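Local coordinates for protein Exo-beta-1,4-mannosidase (Rhizomucor miehei, PDB 4LYP) that probably hydrolyses beta-1,4-linked mannosides from their non-reducing ends, as a secreted fungal family 5 glycoside hydrolase with a TIM-barrel fold and transglycosylation activity, at residues Phe36-Ile41 with Ala258-Val263; Arg97-Ser102 with Leu149-Gln154; Asp343-Pro348 with Pro360-Asp365; Gly393-Ser398 with Val423-Thr428. All blocks are in the same frame, centred on the assembly; numbering follows the deposited sequence. Where two conformers were deposited one is given.

Interaction 1. Residues Phe36-Ile41 with Ala258-Val263; sequences FAFVKI and APKHLV
Leu262 carries its CG beside its own backbone N (chi1 -58°), which brings the isobutyl group up to the carbonyl oxygen of Val39, while Val39 has CG1 anti to its N (chi1 180°) and turns that methyl to the leucine. The two side chains cross at about a right angle: Val39 CG1 lies 3.8 Å from Leu262 CD1, and Leu262 CG sits 3.5 Å from Val39 O. The second leucine methyl, CD2, is met by Ile41 CG1 and CD1. A step earlier, Phe38 turns its ring to the type I turn from Ala258 to His261. Lys260 CB lies over one face of that ring, 4.1 Å from its centroid, a CH-pi contact. His261 reaches the rim, NE2 standing 3.5 Å from Phe38 CE1, with the two ring planes 53° apart, an oblique meeting. Two waters lie between Val39 O and the other segment, both within hydrogen-bonding distance of that oxygen; one accepts from Leu262 N, the other is also within reach of Lys260 O. Farther out, Lys260 NZ forms a salt bridge with Glu35, and His261 NE2 bonds to Asp227 O. The contact lies where 258-263 leaves helix 244-257 and enters barrel strand 262-264, which pairs with strand 230-234; Val39 packs on Met231 of the latter. Strand 40-41 pairs antiparallel with 48-50, and Phe48 touches both Ile41 and Leu262, so the N-terminal segment lies across the N-terminal ends of these barrel strands.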
# COMPACT_ATOMS: atom_id res chain seq x y z
N PHE A 36 -6.38 -2.46 24.53
CA PHE A 36 -6.99 -3.71 24.01
C PHE A 36 -7.24 -3.74 22.48
O PHE A 36 -7.06 -4.75 21.83
CB PHE A 36 -8.30 -3.95 24.80
CG PHE A 36 -8.85 -5.35 24.73
CD1 PHE A 36 -8.12 -6.46 25.12
CD2 PHE A 36 -10.18 -5.50 24.41
CE1 PHE A 36 -8.74 -7.73 25.14
CE2 PHE A 36 -10.80 -6.73 24.43
CZ PHE A 36 -10.05 -7.84 24.77
N ALA A 37 -7.63 -2.59 21.96
CA ALA A 37 -7.99 -2.41 20.57
C ALA A 37 -6.83 -2.17 19.65
O ALA A 37 -6.99 -2.16 18.41
CB ALA A 37 -9.02 -1.28 20.44
N PHE A 38 -5.60 -2.01 20.19
CA PHE A 38 -4.45 -1.82 19.29
C PHE A 38 -4.04 -3.16 18.74
O PHE A 38 -3.93 -4.16 19.48
CB PHE A 38 -3.28 -1.17 20.04
CG PHE A 38 -3.51 0.29 20.32
CD1 PHE A 38 -2.98 1.30 19.49
CD2 PHE A 38 -4.31 0.70 21.39
CE1 PHE A 38 -3.27 2.61 19.69
CE2 PHE A 38 -4.58 2.05 21.57
CZ PHE A 38 -3.99 3.01 20.75
N VAL A 39 -3.69 -3.17 17.45
CA VAL A 39 -3.13 -4.41 16.87
C VAL A 39 -1.73 -4.57 17.42
O VAL A 39 -0.95 -3.60 17.50
CB VAL A 39 -3.14 -4.32 15.32
CG1 VAL A 39 -2.54 -5.60 14.75
CG2 VAL A 39 -4.52 -4.08 14.81
N LYS A 40 -1.36 -5.83 17.76
CA LYS A 40 -0.07 -6.11 18.40
C LYS A 40 0.53 -7.30 17.70
O LYS A 40 -0.14 -8.02 16.94
CB LYS A 40 -0.26 -6.47 19.89
CG LYS A 40 -1.05 -5.42 20.62
CD LYS A 40 -1.35 -5.81 22.07
CE LYS A 40 -2.36 -4.81 22.70
NZ LYS A 40 -3.80 -4.99 22.14
N ILE A 41 1.80 -7.57 17.98
CA ILE A 41 2.42 -8.85 17.56
C ILE A 41 2.13 -9.84 18.70
O ILE A 41 2.34 -9.54 19.88
CB ILE A 41 3.94 -8.71 17.35
CG1 ILE A 41 4.28 -7.52 16.45
CG2 ILE A 41 4.51 -10.07 16.83
CD1 ILE A 41 3.65 -7.67 15.07
N ALA A 258 5.12 7.19 18.19
CA ALA A 258 3.81 6.57 18.45
C ALA A 258 4.06 5.21 19.10
O ALA A 258 3.95 4.16 18.46
CB ALA A 258 2.99 6.41 17.13
N PRO A 259 4.39 5.19 20.43
CA PRO A 259 4.84 3.94 21.04
C PRO A 259 3.77 2.86 21.14
O PRO A 259 4.14 1.70 21.33
CB PRO A 259 5.31 4.35 22.44
CG PRO A 259 5.17 5.77 22.50
CD PRO A 259 4.63 6.38 21.27
N LYS A 260 2.49 3.19 20.95
CA LYS A 260 1.46 2.17 21.02
C LYS A 260 1.28 1.38 19.71
O LYS A 260 0.56 0.39 19.72
CB LYS A 260 0.11 2.80 21.36
CG LYS A 260 0.13 3.46 22.77
CD LYS A 260 -1.16 4.18 23.07
CE LYS A 260 -1.17 4.72 24.52
NZ LYS A 260 -0.81 3.65 25.47
N HIS A 261 1.91 1.84 18.61
CA HIS A 261 1.63 1.28 17.27
C HIS A 261 2.75 0.42 16.75
O HIS A 261 3.95 0.67 16.99
CB HIS A 261 1.40 2.45 16.32
CG HIS A 261 0.03 3.05 16.42
ND1 HIS A 261 -0.18 4.41 16.35
CD2 HIS A 261 -1.20 2.44 16.47
CE1 HIS A 261 -1.48 4.63 16.39
NE2 HIS A 261 -2.15 3.43 16.45
N LEU A 262 2.36 -0.52 15.93
CA LEU A 262 3.30 -1.30 15.11
C LEU A 262 3.97 -0.43 14.04
O LEU A 262 3.40 0.57 13.59
CB LEU A 262 2.55 -2.45 14.45
CG LEU A 262 1.87 -3.42 15.41
CD1 LEU A 262 1.12 -4.51 14.61
CD2 LEU A 262 2.88 -4.04 16.40
N VAL A 263 5.14 -0.89 13.61
CA VAL A 263 5.92 -0.24 12.56
C VAL A 263 6.27 -1.25 11.51
O VAL A 263 6.73 -2.38 11.81
CB VAL A 263 7.18 0.45 13.14
CG1 VAL A 263 7.98 1.15 12.04
CG2 VAL A 263 6.78 1.44 14.22
O HOH W 1 -0.75 -0.96 16.48
O HOH W 2 0.94 -2.23 19.03

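Interaction 2. Residues Arg97-Ser102 with Leu149-Gln154; sequences RVMASS and LGNFWQ
The Met99 methyl CE, in one of two deposited conformers, lies off the plane of the Asn151 carboxamide, on the side of CB and ND2: it is 3.6 Å from Asn151 CB and 3.7 Å from Asn151 ND2. Next along the chain, the Trp153 indole has Phe152 CD2 3.5 Å above one face, over its centre, and Trp153 CD2 lies in plane at the phenyl edge. Both ends of the amide are tied down: ND2 bonds to Ser156 OG, while OD1 takes Asn237 ND2 and a weak bond from Trp153 N, 3.0 Å away. Segment 97-102 is the end of strand 95-99 and the loop after it, and 149-154 is the loop after the adjacent parallel strand 144-148, at the C-terminal ends of the TIM-barrel strands, where glycoside hydrolases of this fold keep their active site. Trp153 touches a bound guanidine there, and its NE1 bonds to Glu238 of the same pocket. Nearer the strands, Ser101 presses against the Leu149-Gly150 backbone, with CB 3.2 Å from Leu149 O and OG 3.4 Å from Gly150 CA. Met99 reaches Asn151 because its chain, CG anti to the backbone N (chi1 -174°), bends at chi2 and chi3; its SD passes 4.0 Å from Gly150 O.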
# COMPACT_ATOMS: atom_id res chain seq x y z
N ARG A 97 -4.58 -0.61 3.49
CA ARG A 97 -3.27 0.06 3.36
C ARG A 97 -3.53 1.35 2.61
O ARG A 97 -4.05 1.33 1.50
CB ARG A 97 -2.28 -0.88 2.68
CG ARG A 97 -0.92 -0.24 2.50
CD ARG A 97 0.11 -1.30 2.19
NE ARG A 97 1.42 -0.71 1.85
CZ ARG A 97 1.93 -0.55 0.63
NH1 ARG A 97 1.18 -0.76 -0.45
NH2 ARG A 97 3.17 -0.09 0.51
N VAL A 98 -3.21 2.47 3.25
CA VAL A 98 -3.58 3.78 2.78
C VAL A 98 -2.31 4.65 2.68
O VAL A 98 -1.31 4.36 3.30
CB VAL A 98 -4.68 4.44 3.63
CG1 VAL A 98 -5.89 3.52 3.68
CG2 VAL A 98 -4.18 4.81 4.99
N MET A 99 -2.44 5.71 1.93
CA MET A 99 -1.32 6.64 1.78
C MET A 99 -1.56 7.89 2.63
O MET A 99 -2.49 8.59 2.49
CB MET A 99 -1.14 6.98 0.30
CG MET A 99 0.09 7.83 -0.04
SD MET A 99 1.72 7.29 0.63
CE MET A 99 2.39 7.49 -0.99
N ALA A 100 -0.63 8.11 3.55
CA ALA A 100 -0.67 9.21 4.51
C ALA A 100 0.45 10.23 4.20
O ALA A 100 1.07 10.80 5.12
CB ALA A 100 -0.59 8.73 5.91
N SER A 101 0.69 10.43 2.90
CA SER A 101 1.66 11.41 2.44
C SER A 101 1.30 11.69 0.98
O SER A 101 0.73 10.84 0.30
CB SER A 101 3.09 10.88 2.53
OG SER A 101 3.36 9.88 1.57
N SER A 102 1.71 12.89 0.54
CA SER A 102 1.83 13.19 -0.91
C SER A 102 2.45 14.56 -0.99
O SER A 102 2.02 15.49 -0.32
CB SER A 102 0.54 13.08 -1.68
OG SER A 102 -0.42 13.91 -1.18
N LEU A 149 3.82 6.33 5.13
CA LEU A 149 4.25 7.72 5.41
C LEU A 149 5.05 8.35 4.29
O LEU A 149 5.36 9.57 4.38
CB LEU A 149 5.03 7.74 6.72
CG LEU A 149 4.19 7.49 7.96
CD1 LEU A 149 5.10 7.02 9.10
CD2 LEU A 149 3.48 8.79 8.32
N GLY A 150 5.42 7.59 3.28
CA GLY A 150 6.22 8.12 2.16
C GLY A 150 6.23 7.13 1.05
O GLY A 150 5.53 6.10 1.13
N ASN A 151 7.04 7.42 0.04
CA ASN A 151 6.97 6.60 -1.19
C ASN A 151 8.27 6.71 -1.90
O ASN A 151 8.74 7.84 -2.13
CB ASN A 151 5.83 7.12 -2.07
CG ASN A 151 5.48 6.23 -3.25
OD1 ASN A 151 6.03 5.13 -3.45
ND2 ASN A 151 4.49 6.68 -3.98
N PHE A 152 8.92 5.62 -2.23
CA PHE A 152 10.10 5.72 -3.09
C PHE A 152 9.68 6.34 -4.43
O PHE A 152 10.48 7.09 -5.03
CB PHE A 152 10.74 4.36 -3.27
CG PHE A 152 12.04 4.47 -4.01
CD1 PHE A 152 13.21 4.80 -3.32
CD2 PHE A 152 12.09 4.35 -5.42
CE1 PHE A 152 14.40 4.97 -3.99
CE2 PHE A 152 13.31 4.53 -6.10
CZ PHE A 152 14.46 4.84 -5.35
N TRP A 153 8.53 5.91 -4.95
CA TRP A 153 8.15 6.21 -6.31
C TRP A 153 7.50 7.56 -6.46
O TRP A 153 7.18 8.30 -5.49
CB TRP A 153 7.27 5.08 -6.88
CG TRP A 153 7.99 3.78 -6.81
CD1 TRP A 153 7.69 2.72 -5.99
CD2 TRP A 153 9.16 3.37 -7.54
NE1 TRP A 153 8.63 1.70 -6.14
CE2 TRP A 153 9.53 2.08 -7.10
CE3 TRP A 153 9.97 4.02 -8.52
CZ2 TRP A 153 10.65 1.41 -7.59
CZ3 TRP A 153 11.10 3.35 -8.97
CH2 TRP A 153 11.45 2.06 -8.52
N GLN A 154 7.23 7.91 -7.73
CA GLN A 154 6.92 9.30 -8.11
C GLN A 154 5.46 9.66 -8.04
O GLN A 154 5.10 10.84 -8.18
CB GLN A 154 7.44 9.57 -9.53
CG GLN A 154 6.72 8.86 -10.70
CD GLN A 154 7.19 7.43 -10.98
OE1 GLN A 154 7.64 6.68 -10.10
NE2 GLN A 154 7.07 7.03 -12.26

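Interaction 3. Residues Asp343-Pro348 with Pro360-Asp365; sequences DAWRNP and PTSHKD
The backbones of Asp343 and Pro360 join through Asp343 N and Pro360 O, 2.8 Å apart, just before helix 362-380 begins and just ahead of the 3-10 turn 344-346. From that anchor the Asp343 carboxylate faces the start of the helix. OD1 accepts His363 N on its syn lone pair at 2.9 Å, nearly straight at 176°, and a water that accepts from Lys364 N lies within hydrogen-bonding distance of the same oxygen. OD2 takes Ser362 N, 2.9 Å away, from above the carboxylate plane, and also Ser362 OG at 2.7 Å in one of the two serine conformers. A salt bridge from Arg346 NE, at 2.9 Å, reaches OD2 on its anti side but tilted well out of the carboxylate plane. Several donors thus grip this one oxygen and fix the carboxylate's rotation, and they would be expected to favour its charged form. Trp345, with CG between its backbone N and carbonyl carbon (chi1 59°), lays its five-membered ring on the His363 imidazole as an offset stack, centroids 3.8 Å apart and planes at 21°. Arg346 CG lies against the opposite face of the indole, toward its rim, and Trp345 CH2 lies over the guanidinium. Pro360 packs on Arg346 CD and NE, and His363 ND1 is bonded to Tyr300 OH. The side chain of Thr361, at the N-cap position, makes no capping bond; instead a carboxylate from a preceding loop accepts the first N-H groups of the helix, anchoring the loop between barrel strand 333-338 and the helix after it.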
# COMPACT_ATOMS: atom_id res chain seq x y z
N ASP A 343 -7.79 -9.36 -19.07
CA ASP A 343 -7.47 -10.36 -20.10
C ASP A 343 -7.04 -9.80 -21.47
O ASP A 343 -7.70 -10.00 -22.50
CB ASP A 343 -8.68 -11.28 -20.33
CG ASP A 343 -8.96 -12.29 -19.22
OD1 ASP A 343 -8.03 -12.61 -18.39
OD2 ASP A 343 -10.07 -12.86 -19.23
N ALA A 344 -5.90 -9.08 -21.49
CA ALA A 344 -5.35 -8.47 -22.69
C ALA A 344 -5.20 -9.48 -23.81
O ALA A 344 -5.36 -9.14 -25.01
CB ALA A 344 -4.00 -7.82 -22.39
N TRP A 345 -4.90 -10.73 -23.46
CA TRP A 345 -4.68 -11.81 -24.40
C TRP A 345 -5.88 -12.11 -25.27
O TRP A 345 -5.72 -12.78 -26.30
CB TRP A 345 -4.19 -13.07 -23.64
CG TRP A 345 -5.22 -13.52 -22.59
CD1 TRP A 345 -5.26 -13.16 -21.26
CD2 TRP A 345 -6.36 -14.36 -22.81
NE1 TRP A 345 -6.33 -13.71 -20.64
CE2 TRP A 345 -7.05 -14.45 -21.55
CE3 TRP A 345 -6.89 -15.07 -23.94
CZ2 TRP A 345 -8.24 -15.20 -21.35
CZ3 TRP A 345 -8.06 -15.84 -23.74
CH2 TRP A 345 -8.73 -15.90 -22.47
N ARG A 346 -7.08 -11.70 -24.90
CA ARG A 346 -8.23 -11.92 -25.75
C ARG A 346 -8.21 -11.05 -27.03
O ARG A 346 -8.89 -11.36 -28.00
CB ARG A 346 -9.50 -11.65 -24.96
CG ARG A 346 -9.77 -12.59 -23.83
CD ARG A 346 -10.95 -12.21 -22.99
NE ARG A 346 -11.22 -13.16 -21.91
CZ ARG A 346 -11.79 -14.33 -22.07
NH1 ARG A 346 -11.95 -15.09 -21.02
NH2 ARG A 346 -12.24 -14.71 -23.30
N ASN A 347 -7.43 -9.95 -26.99
CA ASN A 347 -7.37 -9.02 -28.10
C ASN A 347 -5.98 -8.38 -27.98
O ASN A 347 -5.84 -7.23 -27.67
CB ASN A 347 -8.51 -8.01 -28.03
CG ASN A 347 -8.59 -7.09 -29.22
OD1 ASN A 347 -7.86 -7.23 -30.20
ND2 ASN A 347 -9.44 -6.10 -29.09
N PRO A 348 -4.91 -9.14 -28.24
CA PRO A 348 -3.57 -8.71 -27.87
C PRO A 348 -3.04 -7.53 -28.70
O PRO A 348 -2.14 -6.87 -28.15
CB PRO A 348 -2.70 -9.95 -28.04
CG PRO A 348 -3.46 -10.82 -29.03
CD PRO A 348 -4.92 -10.53 -28.76
N PRO A 360 -12.85 -8.92 -19.61
CA PRO A 360 -12.88 -9.86 -18.49
C PRO A 360 -11.55 -9.99 -17.75
O PRO A 360 -10.50 -9.57 -18.24
CB PRO A 360 -13.20 -11.22 -19.15
CG PRO A 360 -13.81 -10.86 -20.46
CD PRO A 360 -13.13 -9.60 -20.89
N THR A 361 -11.64 -10.64 -16.58
CA THR A 361 -10.52 -10.83 -15.69
C THR A 361 -10.36 -12.31 -15.37
O THR A 361 -10.08 -12.69 -14.24
CB THR A 361 -10.68 -9.99 -14.41
OG1 THR A 361 -11.91 -10.33 -13.75
CG2 THR A 361 -10.68 -8.50 -14.69
N SER A 362 -10.48 -13.19 -16.39
CA SER A 362 -10.38 -14.62 -16.03
C SER A 362 -9.00 -15.03 -15.54
O SER A 362 -8.91 -15.81 -14.62
CB SER A 362 -10.83 -15.48 -17.18
OG SER A 362 -9.98 -15.38 -18.33
N HIS A 363 -7.92 -14.49 -16.13
CA HIS A 363 -6.60 -14.85 -15.60
C HIS A 363 -6.41 -14.33 -14.20
O HIS A 363 -5.98 -15.05 -13.30
CB HIS A 363 -5.49 -14.32 -16.50
CG HIS A 363 -5.25 -15.12 -17.72
ND1 HIS A 363 -4.12 -15.02 -18.49
CD2 HIS A 363 -6.01 -16.13 -18.31
CE1 HIS A 363 -4.17 -15.89 -19.48
NE2 HIS A 363 -5.32 -16.54 -19.42
N LYS A 364 -6.71 -13.01 -14.02
CA LYS A 364 -6.60 -12.39 -12.71
C LYS A 364 -7.38 -13.13 -11.64
O LYS A 364 -6.94 -13.31 -10.50
CB LYS A 364 -7.11 -10.95 -12.83
CG LYS A 364 -7.13 -10.15 -11.54
CD LYS A 364 -7.84 -8.81 -11.81
CE LYS A 364 -7.58 -7.79 -10.72
NZ LYS A 364 -8.19 -6.46 -11.10
N ASP A 365 -8.62 -13.54 -11.97
CA ASP A 365 -9.48 -14.20 -10.96
C ASP A 365 -8.85 -15.49 -10.55
O ASP A 365 -8.86 -15.80 -9.34
CB ASP A 365 -10.84 -14.45 -11.57
CG ASP A 365 -11.68 -13.17 -11.72
OD1 ASP A 365 -11.20 -12.10 -11.42
OD2 ASP A 365 -12.82 -13.36 -12.13
O HOH W 3 -7.30 -11.17 -16.13

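Interaction 4. Residues Gly393-Ser398 with Val423-Thr428; sequences GGEGRS and VYSNDT
Gly394 and Tyr424 form a parallel beta bridge, the short pairing of strand 423-424 with the end of TIM-barrel strand 386-394. Val423 O accepts Gly393 N at 2.7 Å and a weak bond from Gly394 N. Beyond the bridge along the chain, Gly394 O receives Ser425 N at 2.9 Å and also Arg397 NH1 at 2.7 Å. Arg397 gives NH1 a second acceptor, Gly396 O at 2.8 Å, so this one nitrogen pins the type II' turn from Gly393 to Gly396, whose Gly394 has positive phi. NH2 reaches across to Ser425 OG, 3.2 Å away and in the guanidinium plane, at 167°. The serine hydroxyl donates a hydrogen bond to Glu395 OE2, 3.1 Å distant and nearly along the C-O axis; Gln87 NE2 bonds to that oxygen too. Tyr424 N is satisfied within its own type I turn by Asp427 OD2, while Asp427 OD1 forms a salt bridge with Arg342. Tyr424 packs against the arginine: its CB sits over one guanidinium face, and guanidinium and phenol planes are 34° apart. Arg397, bent at chi2 (-72°), brings its CD over the centre of the Tyr424 ring, 4.0 Å from the centroid, and at the far end of that ring Tyr424 OH takes a weak bond from Ser398 N at 3.3 Å.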
# COMPACT_ATOMS: atom_id res chain seq x y z
N GLY A 393 -10.66 -0.32 -6.88
CA GLY A 393 -11.11 0.82 -7.70
C GLY A 393 -12.48 1.29 -7.38
O GLY A 393 -12.82 2.45 -7.63
N GLY A 394 -13.35 0.43 -6.83
CA GLY A 394 -14.66 0.92 -6.35
C GLY A 394 -15.53 1.37 -7.51
O GLY A 394 -15.77 0.65 -8.48
N GLU A 395 -16.05 2.59 -7.37
CA GLU A 395 -16.95 3.23 -8.32
C GLU A 395 -16.16 3.93 -9.42
O GLU A 395 -16.77 4.38 -10.42
CB GLU A 395 -17.84 4.21 -7.59
CG GLU A 395 -18.73 3.56 -6.57
CD GLU A 395 -19.78 2.68 -7.22
OE1 GLU A 395 -20.69 3.21 -7.93
OE2 GLU A 395 -19.61 1.48 -7.19
N GLY A 396 -14.86 4.13 -9.28
CA GLY A 396 -14.09 4.75 -10.36
C GLY A 396 -14.01 3.84 -11.57
O GLY A 396 -14.14 2.62 -11.44
N ARG A 397 -13.79 4.39 -12.77
CA ARG A 397 -13.64 3.60 -13.97
C ARG A 397 -12.63 4.28 -14.86
O ARG A 397 -12.62 5.55 -14.96
CB ARG A 397 -14.98 3.50 -14.77
CG ARG A 397 -16.08 2.74 -14.02
CD ARG A 397 -15.78 1.21 -13.96
NE ARG A 397 -16.90 0.45 -13.34
CZ ARG A 397 -17.13 0.37 -12.03
NH1 ARG A 397 -16.37 0.97 -11.14
NH2 ARG A 397 -18.09 -0.45 -11.54
N SER A 398 -11.83 3.53 -15.59
CA SER A 398 -10.78 4.12 -16.41
C SER A 398 -11.33 4.87 -17.61
O SER A 398 -10.55 5.61 -18.26
CB SER A 398 -9.85 3.03 -16.86
OG SER A 398 -10.52 2.01 -17.56
N VAL A 423 -9.54 -3.27 -9.12
CA VAL A 423 -10.71 -4.14 -8.95
C VAL A 423 -11.90 -3.23 -8.80
O VAL A 423 -12.03 -2.48 -7.84
CB VAL A 423 -10.57 -4.99 -7.66
CG1 VAL A 423 -11.85 -5.82 -7.43
CG2 VAL A 423 -9.38 -5.96 -7.73
N TYR A 424 -12.84 -3.30 -9.79
CA TYR A 424 -14.03 -2.46 -9.73
C TYR A 424 -15.10 -3.11 -8.88
O TYR A 424 -15.12 -4.33 -8.68
CB TYR A 424 -14.55 -2.17 -11.14
CG TYR A 424 -13.53 -1.48 -12.00
CD1 TYR A 424 -13.01 -0.23 -11.64
CD2 TYR A 424 -13.08 -2.06 -13.17
CE1 TYR A 424 -12.10 0.44 -12.43
CE2 TYR A 424 -12.16 -1.42 -13.98
CZ TYR A 424 -11.69 -0.13 -13.63
OH TYR A 424 -10.82 0.57 -14.45
N SER A 425 -16.07 -2.27 -8.43
CA SER A 425 -17.11 -2.75 -7.53
C SER A 425 -17.92 -3.92 -8.02
O SER A 425 -18.39 -4.70 -7.18
CB SER A 425 -18.06 -1.58 -7.26
OG SER A 425 -18.58 -1.09 -8.47
N ASN A 426 -18.06 -4.05 -9.32
CA ASN A 426 -18.82 -5.19 -9.88
C ASN A 426 -17.98 -6.13 -10.74
O ASN A 426 -18.52 -6.91 -11.48
CB ASN A 426 -20.02 -4.63 -10.69
CG ASN A 426 -19.54 -3.78 -11.87
OD1 ASN A 426 -18.40 -3.41 -11.97
ND2 ASN A 426 -20.44 -3.44 -12.77
N ASP A 427 -16.66 -6.14 -10.54
CA ASP A 427 -15.83 -7.11 -11.22
C ASP A 427 -16.13 -8.51 -10.69
O ASP A 427 -16.53 -8.70 -9.52
CB ASP A 427 -14.35 -6.77 -11.04
CG ASP A 427 -13.86 -5.73 -12.03
OD1 ASP A 427 -14.60 -5.32 -12.98
OD2 ASP A 427 -12.67 -5.31 -11.89
N THR A 428 -15.87 -9.50 -11.51
CA THR A 428 -16.00 -10.93 -11.10
C THR A 428 -15.03 -11.27 -9.96
O THR A 428 -15.26 -12.16 -9.16
CB THR A 428 -15.82 -11.88 -12.27
OG1 THR A 428 -14.57 -11.56 -12.89
CG2 THR A 428 -16.91 -11.71 -13.31

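Interaction 1 encloses interaction 2 along the chain; interactions 3 and 4 follow in series. Interactions 1, 2 and 4 reach the same mixed sheet of the barrel. Interaction 1 lies at the N-terminal end of the barrel strands; about 20 Å away between centres, interaction 2 lies at the C-terminal ends of strands 95-99 and 144-148, with Trp153 in a guanidine-binding pocket. Interaction 4, at the end of strand 386-394, shares that C-terminal side, where enzymes of this fold keep the active site. Interactions 3 and 4, centres about 16 Å apart, touch: a probable hydrogen bond between Asp365 OD2 and Thr428 OG1, 2.6 Å, ties the first turn of helix 362-380 to the chain before helix 429-448.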